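Local atomic coordinates of diketoreductase (PDB entry 4E12), a protein that reduces dicarbonyl compounds with NADH and probably interconverts (3S)-3-hydroxyacyl-CoA and 3-oxoacyl-CoA. Residues Gly16-Phe21 with Ala145-Val150. Numbering follows the deposited sequence.
Sequences GSQIAF and ANHVWV. With SO4 (sulfate ion), chain J.
In the Rossmann-type NAD-binding domain, helix 14-25, which follows the glycine-rich turn, meets the loop joining strands 139-144 and 153-158 through one glutamine, Gln18, whose amide reaches the backbone of His147 and Val148 and the side chain of Asn146. With CG anti to its carbonyl carbon (chi1 -63°) and the chain extended beyond, Gln18 carries that amide out from the helix into the turn of the loop. Its OE1 takes the amide hydrogen of Val148 (N to OE1 3.0 Å), with a C=O...N angle of 170°, and a weaker, more bent bond from His147 N. NE2 gives a hydrogen to Asn146 OD1 at 2.8 Å, close to the plane of the Gln18 amide; the two amide planes are turned 36° apart. Bonded at both ends, the Gln18 amide is fixed in its rotation. NE2 also makes a weak bond to the carbonyl of Val14, an NAD-binding residue, linking this contact to the cofactor site. Val148 packs alongside the glutamine stem, CG2 lying 3.9 Å from Gln18 CB, and CZ3 of Trp149 comes within 3.7 Å of Gln18 OE1. Beyond the amide pair sits a sulfate, probably from the crystallisation liquor: Asn146 ND2 approaches it through weak bonds, while His147 NE2 donates almost straight to O3 of the ion at 3.3 Å.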
ATOM      1  N   GLY A  16     -17.248  10.670 -17.700  1.00 26.09           N
ATOM      2  CA  GLY A  16     -18.673  10.719 -17.977  1.00 28.24           C
ATOM      3  C   GLY A  16     -19.137   9.670 -18.979  1.00 27.22           C
ATOM      4  O   GLY A  16     -20.224   9.102 -18.849  1.00 29.54           O
ATOM      5  N   SER A  17     -18.329   9.408 -19.993  1.00 27.59           N
ATOM      6  CA  SER A  17     -18.756   8.453 -21.015  1.00 26.58           C
ATOM      7  C   SER A  17     -18.747   7.027 -20.460  1.00 26.74           C
ATOM      8  O   SER A  17     -19.642   6.246 -20.776  1.00 29.48           O
ATOM      9  CB  SER A  17     -17.924   8.547 -22.297  1.00 30.29           C
ATOM     10  OG  SER A  17     -16.589   8.163 -22.058  1.00 33.24           O
ATOM     11  N   GLN A  18     -17.762   6.684 -19.631  1.00 30.79           N
ATOM     12  CA  GLN A  18     -17.749   5.350 -19.009  1.00 30.73           C
ATOM     13  C   GLN A  18     -18.939   5.164 -18.076  1.00 27.15           C
ATOM     14  O   GLN A  18     -19.561   4.101 -18.046  1.00 32.19           O
ATOM     15  CB  GLN A  18     -16.466   5.126 -18.216  1.00 32.71           C
ATOM     16  CG  GLN A  18     -15.232   5.153 -19.066  1.00 37.33           C
ATOM     17  CD  GLN A  18     -13.963   4.864 -18.297  1.00 36.54           C
ATOM     18  OE1 GLN A  18     -13.934   4.043 -17.378  1.00 33.67           O
ATOM     19  NE2 GLN A  18     -12.903   5.548 -18.672  1.00 38.21           N
ATOM     20  N   ILE A  19     -19.247   6.193 -17.293  1.00 29.68           N
ATOM     21  CA  ILE A  19     -20.344   6.112 -16.345  1.00 27.67           C
ATOM     22  C   ILE A  19     -21.652   5.940 -17.104  1.00 29.17           C
ATOM     23  O   ILE A  19     -22.497   5.119 -16.739  1.00 25.87           O
ATOM     24  CB  ILE A  19     -20.423   7.389 -15.471  1.00 30.96           C
ATOM     25  CG1 ILE A  19     -19.172   7.507 -14.590  1.00 31.27           C
ATOM     26  CG2 ILE A  19     -21.713   7.388 -14.659  1.00 28.94           C
ATOM     27  CD1 ILE A  19     -19.070   8.815 -13.805  1.00 32.45           C
ATOM     28  N   ALA A  20     -21.800   6.721 -18.166  1.00 30.00           N
ATOM     29  CA  ALA A  20     -22.997   6.677 -18.988  1.00 29.52           C
ATOM     30  C   ALA A  20     -23.135   5.320 -19.656  1.00 30.89           C
ATOM     31  O   ALA A  20     -24.223   4.737 -19.657  1.00 30.62           O
ATOM     32  CB  ALA A  20     -22.971   7.802 -20.013  1.00 26.50           C
ATOM     33  N   PHE A  21     -22.029   4.789 -20.179  1.00 29.43           N
ATOM     34  CA  PHE A  21     -22.083   3.535 -20.900  1.00 30.22           C
ATOM     35  C   PHE A  21     -22.343   2.364 -19.976  1.00 31.16           C
ATOM     36  O   PHE A  21     -23.181   1.526 -20.284  1.00 29.07           O
ATOM     37  CB  PHE A  21     -20.830   3.271 -21.745  1.00 28.22           C
ATOM     38  CG  PHE A  21     -21.033   2.183 -22.759  1.00 31.97           C
ATOM     39  CD1 PHE A  21     -21.512   2.491 -24.031  1.00 30.17           C
ATOM     40  CD2 PHE A  21     -20.761   0.848 -22.443  1.00 31.09           C
ATOM     41  CE1 PHE A  21     -21.722   1.475 -24.990  1.00 33.07           C
ATOM     42  CE2 PHE A  21     -20.965  -0.167 -23.384  1.00 33.90           C
ATOM     43  CZ  PHE A  21     -21.443   0.144 -24.659  1.00 34.14           C
ATOM     44  N   ALA A 145     -13.873   4.956 -10.708  1.00 35.61           N
ATOM     45  CA  ALA A 145     -12.450   4.887 -11.011  1.00 32.60           C
ATOM     46  C   ALA A 145     -12.271   4.654 -12.505  1.00 35.74           C
ATOM     47  O   ALA A 145     -13.070   3.943 -13.116  1.00 39.68           O
ATOM     48  CB  ALA A 145     -11.822   3.738 -10.237  1.00 34.89           C
ATOM     49  N   ASN A 146     -11.223   5.217 -13.097  1.00 39.04           N
ATOM     50  CA  ASN A 146     -11.014   5.067 -14.542  1.00 37.91           C
ATOM     51  C   ASN A 146     -11.043   3.565 -14.919  1.00 41.63           C
ATOM     52  O   ASN A 146     -10.500   2.720 -14.198  1.00 34.97           O
ATOM     53  CB  ASN A 146      -9.685   5.709 -14.949  1.00 46.67           C
ATOM     54  CG  ASN A 146      -9.562   5.897 -16.448  1.00 49.00           C
ATOM     55  OD1 ASN A 146     -10.558   5.871 -17.177  1.00 38.52           O
ATOM     56  ND2 ASN A 146      -8.335   6.076 -16.919  1.00 45.56           N
ATOM     57  N   HIS A 147     -11.686   3.248 -16.045  1.00 39.59           N
ATOM     58  CA  HIS A 147     -11.941   1.865 -16.460  1.00 42.13           C
ATOM     59  C   HIS A 147     -12.948   1.192 -15.536  1.00 39.95           C
ATOM     60  O   HIS A 147     -12.656   0.164 -14.917  1.00 43.64           O
ATOM     61  CB  HIS A 147     -10.640   1.064 -16.555  1.00 46.09           C
ATOM     62  CG  HIS A 147      -9.708   1.564 -17.615  1.00 42.09           C
ATOM     63  ND1 HIS A 147      -8.767   0.760 -18.222  1.00 51.20           N
ATOM     64  CD2 HIS A 147      -9.576   2.789 -18.179  1.00 47.09           C
ATOM     65  CE1 HIS A 147      -8.095   1.469 -19.111  1.00 48.46           C
ATOM     66  NE2 HIS A 147      -8.566   2.702 -19.106  1.00 51.72           N
ATOM     67  N   VAL A 148     -14.145   1.772 -15.478  1.00 39.31           N
ATOM     68  CA  VAL A 148     -15.178   1.373 -14.529  1.00 37.02           C
ATOM     69  C   VAL A 148     -15.633  -0.068 -14.722  1.00 38.38           C
ATOM     70  O   VAL A 148     -16.123  -0.687 -13.778  1.00 37.29           O
ATOM     71  CB  VAL A 148     -16.426   2.293 -14.603  1.00 35.96           C
ATOM     72  CG1 VAL A 148     -16.034   3.750 -14.393  1.00 36.12           C
ATOM     73  CG2 VAL A 148     -17.158   2.095 -15.925  1.00 38.07           C
ATOM     74  N   TRP A 149     -15.500  -0.600 -15.934  1.00 42.88           N
ATOM     75  CA  TRP A 149     -15.949  -1.962 -16.194  1.00 45.67           C
ATOM     76  C   TRP A 149     -15.069  -2.969 -15.453  1.00 55.02           C
ATOM     77  O   TRP A 149     -15.525  -4.065 -15.115  1.00 62.60           O
ATOM     78  CB  TRP A 149     -15.959  -2.276 -17.700  1.00 42.39           C
ATOM     79  CG  TRP A 149     -14.611  -2.159 -18.328  1.00 36.89           C
ATOM     80  CD1 TRP A 149     -13.653  -3.134 -18.428  1.00 33.54           C
ATOM     81  CD2 TRP A 149     -14.059  -0.989 -18.933  1.00 40.42           C
ATOM     82  NE1 TRP A 149     -12.537  -2.637 -19.054  1.00 40.97           N
ATOM     83  CE2 TRP A 149     -12.755  -1.321 -19.372  1.00 37.98           C
ATOM     84  CE3 TRP A 149     -14.532   0.312 -19.140  1.00 41.28           C
ATOM     85  CZ2 TRP A 149     -11.915  -0.392 -20.005  1.00 40.68           C
ATOM     86  CZ3 TRP A 149     -13.698   1.236 -19.770  1.00 37.19           C
ATOM     87  CH2 TRP A 149     -12.406   0.877 -20.194  1.00 38.10           C
ATOM     88  N   VAL A 150     -13.816  -2.593 -15.195  1.00 51.05           N
ATOM     89  CA  VAL A 150     -12.862  -3.479 -14.521  1.00 46.07           C
ATOM     90  C   VAL A 150     -12.536  -3.011 -13.091  1.00 50.21           C
ATOM     91  O   VAL A 150     -12.601  -3.797 -12.139  1.00 47.45           O
ATOM     92  CB  VAL A 150     -11.571  -3.670 -15.365  1.00 46.65           C
ATOM     93  CG1 VAL A 150     -10.917  -2.330 -15.662  1.00 50.78           C
ATOM     94  CG2 VAL A 150     -10.608  -4.593 -14.649  1.00 60.76           C
TER
HETATM   95  S   SO4 J 409      -8.134   6.148 -20.788  1.00195.06           S
HETATM   96  O1  SO4 J 409      -9.356   5.649 -20.125  1.00 60.48           O
HETATM   97  O2  SO4 J 409      -8.505   6.763 -22.081  1.00 75.02           O
HETATM   98  O3  SO4 J 409      -7.210   5.014 -21.010  1.00 67.22           O
HETATM   99  O4  SO4 J 409      -7.479   7.159 -19.927  1.00 59.69           O